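Local atomic coordinates of FAD dependent oxidoreductase domain-containing protein (Deinococcus radiodurans R1, PDB entry 3C4N), a protein that binds ADP in a nucleotide pocket and is probably an FAD-dependent oxidoreductase. Residues Leu197-Arg206 with Glu219-Val230; Val240-His250 with Gln362-Leu372. All coordinates share one frame; numbering follows the deposited sequence.

Interaction 1 (Leu197-Arg206 with Glu219-Val230)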
# COMPACT_ATOMS: atom_id res chain seq x y z
N LEU A 197 -3.90 21.03 -0.04
CA LEU A 197 -2.77 21.81 -0.52
C LEU A 197 -2.50 23.07 0.29
O LEU A 197 -3.39 23.88 0.52
CB LEU A 197 -2.97 22.19 -2.00
CG LEU A 197 -3.03 21.07 -3.04
CD1 LEU A 197 -3.31 21.68 -4.40
CD2 LEU A 197 -1.74 20.28 -3.08
N VAL A 198 -1.26 23.23 0.73
CA VAL A 198 -0.88 24.41 1.48
C VAL A 198 0.34 25.02 0.81
O VAL A 198 1.07 24.34 0.08
CB VAL A 198 -0.53 24.07 2.97
CG1 VAL A 198 -1.75 23.56 3.69
CG2 VAL A 198 0.61 23.05 3.03
N PRO A 199 0.57 26.31 1.03
CA PRO A 199 1.73 26.95 0.41
C PRO A 199 3.01 26.21 0.76
O PRO A 199 3.40 26.14 1.93
CB PRO A 199 1.69 28.36 0.97
CG PRO A 199 1.04 28.17 2.32
CD PRO A 199 -0.09 27.23 1.97
N GLY A 200 3.63 25.61 -0.26
CA GLY A 200 4.88 24.89 -0.05
C GLY A 200 4.81 23.37 0.05
O GLY A 200 5.72 22.66 -0.41
N GLY A 201 3.74 22.85 0.64
CA GLY A 201 3.62 21.42 0.78
C GLY A 201 2.20 20.89 0.84
O GLY A 201 1.28 21.41 0.20
N VAL A 202 2.01 19.84 1.63
CA VAL A 202 0.71 19.23 1.77
C VAL A 202 0.37 18.99 3.23
O VAL A 202 1.26 18.85 4.07
CB VAL A 202 0.67 17.88 1.01
CG1 VAL A 202 -0.73 17.33 0.97
CG2 VAL A 202 1.22 18.08 -0.40
N ARG A 203 -0.93 18.99 3.53
CA ARG A 203 -1.40 18.74 4.88
C ARG A 203 -2.18 17.44 4.78
O ARG A 203 -3.10 17.32 3.98
CB ARG A 203 -2.31 19.87 5.36
CG ARG A 203 -2.88 19.66 6.76
CD ARG A 203 -3.88 20.76 7.13
NE ARG A 203 -3.31 22.10 7.01
CZ ARG A 203 -2.27 22.55 7.71
NH1 ARG A 203 -1.67 21.76 8.59
NH2 ARG A 203 -1.83 23.78 7.52
N LEU A 204 -1.79 16.46 5.58
CA LEU A 204 -2.41 15.14 5.57
C LEU A 204 -3.36 14.92 6.73
O LEU A 204 -2.96 15.03 7.89
CB LEU A 204 -1.32 14.09 5.60
CG LEU A 204 -0.23 14.31 4.55
CD1 LEU A 204 0.94 13.40 4.83
CD2 LEU A 204 -0.81 14.07 3.16
N HIS A 205 -4.61 14.58 6.42
CA HIS A 205 -5.60 14.30 7.46
C HIS A 205 -5.88 12.80 7.51
O HIS A 205 -5.98 12.16 6.47
CB HIS A 205 -6.90 15.05 7.16
CG HIS A 205 -6.72 16.53 7.01
ND1 HIS A 205 -6.17 17.09 5.87
CD2 HIS A 205 -6.94 17.55 7.86
CE1 HIS A 205 -6.07 18.40 6.04
NE2 HIS A 205 -6.52 18.70 7.24
N ARG A 206 -5.99 12.26 8.73
CA ARG A 206 -6.29 10.84 8.95
C ARG A 206 -7.30 10.67 10.07
O ARG A 206 -7.97 11.63 10.47
CB ARG A 206 -5.02 10.05 9.31
CG ARG A 206 -3.89 10.23 8.29
CD ARG A 206 -2.73 9.24 8.39
NE ARG A 206 -1.73 9.62 9.34
CZ ARG A 206 -0.44 9.93 9.23
NH1 ARG A 206 0.28 9.98 8.11
NH2 ARG A 206 0.13 10.19 10.39
N GLU A 219 -5.89 13.62 12.60
CA GLU A 219 -4.44 13.72 12.70
C GLU A 219 -3.86 14.49 11.52
O GLU A 219 -3.56 13.92 10.47
CB GLU A 219 -3.80 12.33 12.77
CG GLU A 219 -3.87 11.67 14.13
CD GLU A 219 -3.10 10.35 14.19
OE1 GLU A 219 -1.93 10.34 13.74
OE2 GLU A 219 -3.66 9.34 14.67
N THR A 220 -3.72 15.79 11.71
CA THR A 220 -3.17 16.67 10.69
C THR A 220 -1.66 16.55 10.71
O THR A 220 -1.05 16.50 11.77
CB THR A 220 -3.58 18.12 10.96
OG1 THR A 220 -4.99 18.26 10.73
CG2 THR A 220 -2.80 19.07 10.07
N ARG A 221 -1.05 16.52 9.53
CA ARG A 221 0.40 16.38 9.43
C ARG A 221 0.89 17.00 8.13
O ARG A 221 0.56 16.52 7.05
CB ARG A 221 0.78 14.90 9.48
CG ARG A 221 2.20 14.59 9.05
CD ARG A 221 2.40 13.09 8.79
NE ARG A 221 3.67 12.83 8.10
CZ ARG A 221 3.99 11.69 7.51
NH1 ARG A 221 5.17 11.56 6.91
NH2 ARG A 221 3.13 10.68 7.51
N GLN A 222 1.68 18.07 8.23
CA GLN A 222 2.20 18.71 7.03
C GLN A 222 3.51 18.07 6.58
O GLN A 222 4.20 17.42 7.36
CB GLN A 222 2.43 20.20 7.27
CG GLN A 222 1.16 20.99 7.51
CD GLN A 222 1.34 22.44 7.16
OE1 GLN A 222 2.21 23.12 7.70
NE2 GLN A 222 0.51 22.93 6.25
N ILE A 223 3.83 18.26 5.30
CA ILE A 223 5.05 17.73 4.69
C ILE A 223 5.48 18.62 3.52
O ILE A 223 4.64 19.02 2.71
CB ILE A 223 4.85 16.28 4.16
CG1 ILE A 223 3.66 16.22 3.20
CG2 ILE A 223 4.64 15.32 5.32
CD1 ILE A 223 3.35 14.82 2.67
N ARG A 224 6.77 18.94 3.43
CA ARG A 224 7.26 19.74 2.32
C ARG A 224 7.38 18.85 1.08
O ARG A 224 7.58 17.64 1.20
CB ARG A 224 8.63 20.35 2.61
CG ARG A 224 8.64 21.55 3.54
CD ARG A 224 10.04 22.18 3.60
NE ARG A 224 11.04 21.22 4.07
CZ ARG A 224 11.11 20.77 5.31
NH1 ARG A 224 10.24 21.20 6.22
NH2 ARG A 224 12.04 19.87 5.65
N ALA A 225 7.28 19.49 -0.08
CA ALA A 225 7.36 18.81 -1.36
C ALA A 225 7.86 19.77 -2.43
O ALA A 225 7.40 20.90 -2.51
CB ALA A 225 5.99 18.28 -1.74
N GLY A 226 8.81 19.32 -3.25
CA GLY A 226 9.33 20.17 -4.31
C GLY A 226 8.38 20.19 -5.49
O GLY A 226 8.28 21.18 -6.22
N VAL A 227 7.68 19.07 -5.69
CA VAL A 227 6.73 18.96 -6.78
C VAL A 227 5.48 18.24 -6.30
O VAL A 227 5.57 17.21 -5.64
CB VAL A 227 7.32 18.17 -7.99
CG1 VAL A 227 6.34 18.22 -9.15
CG2 VAL A 227 8.66 18.77 -8.41
N ILE A 228 4.32 18.81 -6.64
CA ILE A 228 3.02 18.25 -6.26
C ILE A 228 2.13 18.01 -7.48
O ILE A 228 1.75 18.96 -8.18
CB ILE A 228 2.27 19.20 -5.31
CG1 ILE A 228 3.05 19.36 -4.00
CG2 ILE A 228 0.86 18.68 -5.07
CD1 ILE A 228 2.47 20.38 -3.04
N ILE A 229 1.80 16.75 -7.72
CA ILE A 229 0.94 16.37 -8.83
C ILE A 229 -0.46 16.09 -8.30
O ILE A 229 -0.67 15.19 -7.49
CB ILE A 229 1.48 15.11 -9.53
CG1 ILE A 229 2.87 15.41 -10.10
CG2 ILE A 229 0.53 14.66 -10.62
CD1 ILE A 229 3.50 14.23 -10.78
N VAL A 230 -1.41 16.91 -8.75
CA VAL A 230 -2.82 16.81 -8.36
C VAL A 230 -3.58 15.89 -9.30
O VAL A 230 -4.09 16.33 -10.34
CB VAL A 230 -3.49 18.20 -8.35
CG1 VAL A 230 -4.96 18.08 -8.08
CG2 VAL A 230 -2.84 19.08 -7.32
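Val-202 and Ile-223 form a hydrogen-bonded pair of an antiparallel beta meander, in which strand 201-205 lies between strands 194-198 and 221-225 of the Rossmann-type domain. Val-202 N donates to Ile-223 O at 3.0 Å, and the return bond from Ile-223 N to Val-202 O measures 2.9 Å. One sheet face carries Val-202, Leu-204, Arg-221 and Ile-223. There the Leu-204 and Ile-223 side chains meet at about a right angle, CD1 to CD1 3.5 Å; chi1 of 55° puts Ile-223 CG1 between the backbone N and carbonyl carbon, and an extended chi2 carries CD1 on to the leucine. Leu-204 CD1 also lies over one face of the Arg-221 guanidinium, offset to its rim; Arg-221 NH1 forms a salt bridge with Glu-35. After the corner at Gly-226, Val-202 CG2 meets Ile-228 CD1 at 3.7 Å, while Leu-197 and Ile-228 run past each other in opposite directions. The other face carries Arg-203 and Gln-222, with Val-198 against the amide. Guanidinium and amide planes are 5° apart, but Gln-222 NE2 sits 2.8 Å from Arg-203 NH2, two donors, so the amide placement is doubtful. Beside them, Thr-220 CG2 lies 3.3 Å from Arg-203 NH1, at the guanidinium edge.

Interaction 2 (Val240-His250 with Gln362-Leu372)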
# COMPACT_ATOMS: atom_id res chain seq x y z
N VAL A 240 -7.28 22.48 -5.66
CA VAL A 240 -6.39 23.62 -5.86
C VAL A 240 -7.07 24.96 -5.62
O VAL A 240 -6.41 25.95 -5.28
CB VAL A 240 -5.80 23.62 -7.28
CG1 VAL A 240 -5.06 22.33 -7.53
CG2 VAL A 240 -6.91 23.81 -8.28
N GLU A 241 -8.38 25.00 -5.81
CA GLU A 241 -9.14 26.22 -5.61
C GLU A 241 -9.26 26.54 -4.13
O GLU A 241 -8.88 27.61 -3.69
CB GLU A 241 -10.54 26.05 -6.22
CG GLU A 241 -11.55 27.11 -5.81
CD GLU A 241 -11.22 28.49 -6.33
OE1 GLU A 241 -10.94 28.60 -7.54
OE2 GLU A 241 -11.25 29.46 -5.53
N GLN A 242 -9.77 25.59 -3.35
CA GLN A 242 -9.94 25.83 -1.93
C GLN A 242 -8.63 25.81 -1.16
O GLN A 242 -8.55 26.32 -0.04
CB GLN A 242 -10.92 24.80 -1.36
CG GLN A 242 -12.22 24.66 -2.19
CD GLN A 242 -13.14 23.54 -1.71
OE1 GLN A 242 -14.01 23.07 -2.44
NE2 GLN A 242 -12.94 23.10 -0.46
N GLY A 243 -7.58 25.26 -1.77
CA GLY A 243 -6.29 25.19 -1.10
C GLY A 243 -5.31 26.30 -1.45
O GLY A 243 -4.58 26.77 -0.58
N LEU A 244 -5.31 26.72 -2.71
CA LEU A 244 -4.39 27.76 -3.17
C LEU A 244 -5.04 28.91 -3.94
O LEU A 244 -4.34 29.75 -4.51
CB LEU A 244 -3.29 27.12 -4.04
CG LEU A 244 -2.33 26.14 -3.35
CD1 LEU A 244 -1.66 25.23 -4.37
CD2 LEU A 244 -1.30 26.94 -2.58
N GLY A 245 -6.37 28.96 -3.98
CA GLY A 245 -7.04 30.03 -4.69
C GLY A 245 -6.76 30.05 -6.19
O GLY A 245 -6.90 31.08 -6.85
N LEU A 246 -6.37 28.90 -6.73
CA LEU A 246 -6.08 28.78 -8.15
C LEU A 246 -7.33 28.42 -8.95
O LEU A 246 -7.84 27.29 -8.87
CB LEU A 246 -5.00 27.71 -8.37
CG LEU A 246 -3.69 27.93 -7.59
CD1 LEU A 246 -2.73 26.80 -7.87
CD2 LEU A 246 -3.08 29.26 -8.00
N HIS A 247 -7.81 29.39 -9.72
CA HIS A 247 -9.01 29.22 -10.54
C HIS A 247 -8.75 28.49 -11.86
O HIS A 247 -7.71 28.67 -12.48
CB HIS A 247 -9.62 30.59 -10.85
CG HIS A 247 -9.83 31.44 -9.64
ND1 HIS A 247 -10.65 31.06 -8.60
CD2 HIS A 247 -9.32 32.65 -9.30
CE1 HIS A 247 -10.64 32.00 -7.67
NE2 HIS A 247 -9.84 32.97 -8.07
N THR A 248 -9.69 27.64 -12.26
CA THR A 248 -9.59 26.92 -13.53
C THR A 248 -10.99 26.88 -14.14
O THR A 248 -11.98 27.22 -13.48
CB THR A 248 -9.08 25.45 -13.36
OG1 THR A 248 -9.98 24.71 -12.52
CG2 THR A 248 -7.67 25.43 -12.76
N ARG A 249 -11.08 26.46 -15.40
CA ARG A 249 -12.35 26.40 -16.09
C ARG A 249 -12.88 24.96 -16.16
O ARG A 249 -13.95 24.70 -16.71
CB ARG A 249 -12.20 26.96 -17.51
CG ARG A 249 -11.22 28.13 -17.62
CD ARG A 249 -11.59 29.10 -18.75
NE ARG A 249 -12.76 29.87 -18.35
CZ ARG A 249 -12.76 31.18 -18.11
NH1 ARG A 249 -11.66 31.90 -18.25
NH2 ARG A 249 -13.86 31.75 -17.67
N HIS A 250 -12.13 24.03 -15.57
CA HIS A 250 -12.53 22.62 -15.60
C HIS A 250 -13.87 22.32 -14.92
O HIS A 250 -14.26 22.97 -13.95
CB HIS A 250 -11.43 21.77 -14.98
CG HIS A 250 -10.08 22.04 -15.56
ND1 HIS A 250 -9.00 22.38 -14.78
CD2 HIS A 250 -9.64 22.04 -16.84
CE1 HIS A 250 -7.95 22.58 -15.55
NE2 HIS A 250 -8.31 22.39 -16.81
N GLN A 362 -5.23 15.64 -19.95
CA GLN A 362 -4.25 16.73 -20.06
C GLN A 362 -3.58 17.02 -18.72
O GLN A 362 -4.01 16.54 -17.67
CB GLN A 362 -4.95 18.01 -20.53
CG GLN A 362 -6.03 18.52 -19.56
CD GLN A 362 -6.47 19.96 -19.80
OE1 GLN A 362 -7.10 20.29 -20.82
NE2 GLN A 362 -6.12 20.84 -18.86
N ALA A 363 -2.52 17.81 -18.77
CA ALA A 363 -1.82 18.20 -17.57
C ALA A 363 -1.42 19.68 -17.72
O ALA A 363 -1.37 20.21 -18.83
CB ALA A 363 -0.58 17.34 -17.39
N GLU A 364 -1.15 20.34 -16.61
CA GLU A 364 -0.76 21.72 -16.69
C GLU A 364 -0.09 22.12 -15.38
O GLU A 364 -0.40 21.56 -14.33
CB GLU A 364 -1.98 22.59 -16.97
CG GLU A 364 -2.96 22.69 -15.82
CD GLU A 364 -4.30 23.29 -16.24
OE1 GLU A 364 -4.32 24.38 -16.87
OE2 GLU A 364 -5.34 22.66 -15.92
N GLU A 365 0.83 23.07 -15.44
CA GLU A 365 1.50 23.52 -14.23
C GLU A 365 0.84 24.85 -13.86
O GLU A 365 1.12 25.88 -14.47
CB GLU A 365 3.00 23.68 -14.48
CG GLU A 365 3.83 23.82 -13.20
CD GLU A 365 5.33 24.08 -13.45
OE1 GLU A 365 5.69 24.59 -14.53
OE2 GLU A 365 6.14 23.79 -12.54
N LEU A 366 -0.06 24.80 -12.88
CA LEU A 366 -0.81 25.96 -12.41
C LEU A 366 0.02 26.91 -11.55
O LEU A 366 -0.42 28.00 -11.20
CB LEU A 366 -2.03 25.51 -11.61
CG LEU A 366 -3.05 24.65 -12.37
CD1 LEU A 366 -4.20 24.23 -11.43
CD2 LEU A 366 -3.57 25.45 -13.54
N ALA A 367 1.23 26.48 -11.22
CA ALA A 367 2.13 27.28 -10.41
C ALA A 367 3.43 26.50 -10.32
O ALA A 367 3.46 25.29 -10.56
CB ALA A 367 1.55 27.49 -9.03
N PRO A 368 4.52 27.18 -9.97
CA PRO A 368 5.81 26.50 -9.86
C PRO A 368 5.72 25.19 -9.08
O PRO A 368 5.33 25.18 -7.91
CB PRO A 368 6.68 27.55 -9.19
CG PRO A 368 6.17 28.83 -9.81
CD PRO A 368 4.66 28.63 -9.71
N GLY A 369 6.08 24.09 -9.74
CA GLY A 369 6.06 22.78 -9.10
C GLY A 369 4.69 22.17 -8.85
O GLY A 369 4.59 21.08 -8.29
N LEU A 370 3.63 22.88 -9.26
CA LEU A 370 2.26 22.40 -9.07
C LEU A 370 1.59 22.00 -10.39
O LEU A 370 1.37 22.84 -11.26
CB LEU A 370 1.42 23.48 -8.38
CG LEU A 370 0.02 23.03 -7.99
CD1 LEU A 370 0.13 21.97 -6.89
CD2 LEU A 370 -0.79 24.20 -7.48
N HIS A 371 1.26 20.71 -10.52
CA HIS A 371 0.61 20.20 -11.73
C HIS A 371 -0.76 19.62 -11.49
O HIS A 371 -0.99 18.94 -10.49
CB HIS A 371 1.46 19.12 -12.39
CG HIS A 371 2.83 19.59 -12.78
ND1 HIS A 371 3.90 19.54 -11.92
CD2 HIS A 371 3.28 20.17 -13.91
CE1 HIS A 371 4.96 20.07 -12.50
NE2 HIS A 371 4.60 20.47 -13.71
N LEU A 372 -1.68 19.90 -12.41
CA LEU A 372 -3.03 19.37 -12.32
C LEU A 372 -3.22 18.35 -13.45
O LEU A 372 -3.24 18.71 -14.63
CB LEU A 372 -4.06 20.51 -12.44
CG LEU A 372 -5.53 20.09 -12.59
CD1 LEU A 372 -6.00 19.31 -11.37
CD2 LEU A 372 -6.37 21.34 -12.76
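Leu-246 and Leu-370 reach toward each other tip to tip, CD1 to CD2 3.3 Å, at the tight end of this contact. Leu-244 meets the same methyl, its CD1 3.4 Å from Leu-370 CD2, so one branch of Leu-370 receives two leucines. In Leu-370, chi1 of -173° places CG anti to the backbone N, and chi2 of 67° turns CD2 to the pair. Leu-246 CD1 also touches Leu-366 CB at 4.0 Å. The packing is looser around the Leu-366 tip: Val-240 and Thr-248 both cross its side chain at about a right angle, with CD1 4.2 Å from Val-240 CG2 and 3.9 Å from Thr-248 CG2. At the far end His-250 comes from the opposite direction to Gln-362 and Glu-364, the carboxylate carbon at its ring edge; the ring orientation is doubtful, so no bond is assigned there. Gly-245, with positive phi, follows helix 236-244, and Val-240 O accepts hydrogen bonds from both Leu-244 N and Leu-246 N. Leu-372 N hydrogen-bonds to Glu-364 O within a beta hairpin that has a type II turn from Ala-367 to Leu-370. The helix end and the loop after it thus pack on this hairpin, an apolar layer of the Rossmann-type alpha/beta domain.

How the interactions relate
Interaction 1 and interaction 2 meet through one sheet, their centres 14 Å apart. Strand 227-230 of interaction 1 pairs in parallel with strand 370-374, which interaction 2 reaches: Val-230 N lies 2.7 Å from His-371 O and Ile-228 N 2.8 Å from Gly-369 O, both probable hydrogen bonds. Helix 236-244 follows strand 227-230 in the chain and brings Val-240 CG1 to 3.6 Å from Leu-197 CD1, so Leu-197 joins the two apolar layers. Both contacts lie near the nucleotide pocket: the side chain of Leu-204 is about 7 Å from the bound ADP and that of Leu-372 about 9 Å. The side chain of Val-202 lies about 4 Å from that of Ala-195, which binds ADP, consistent with a second-shell position.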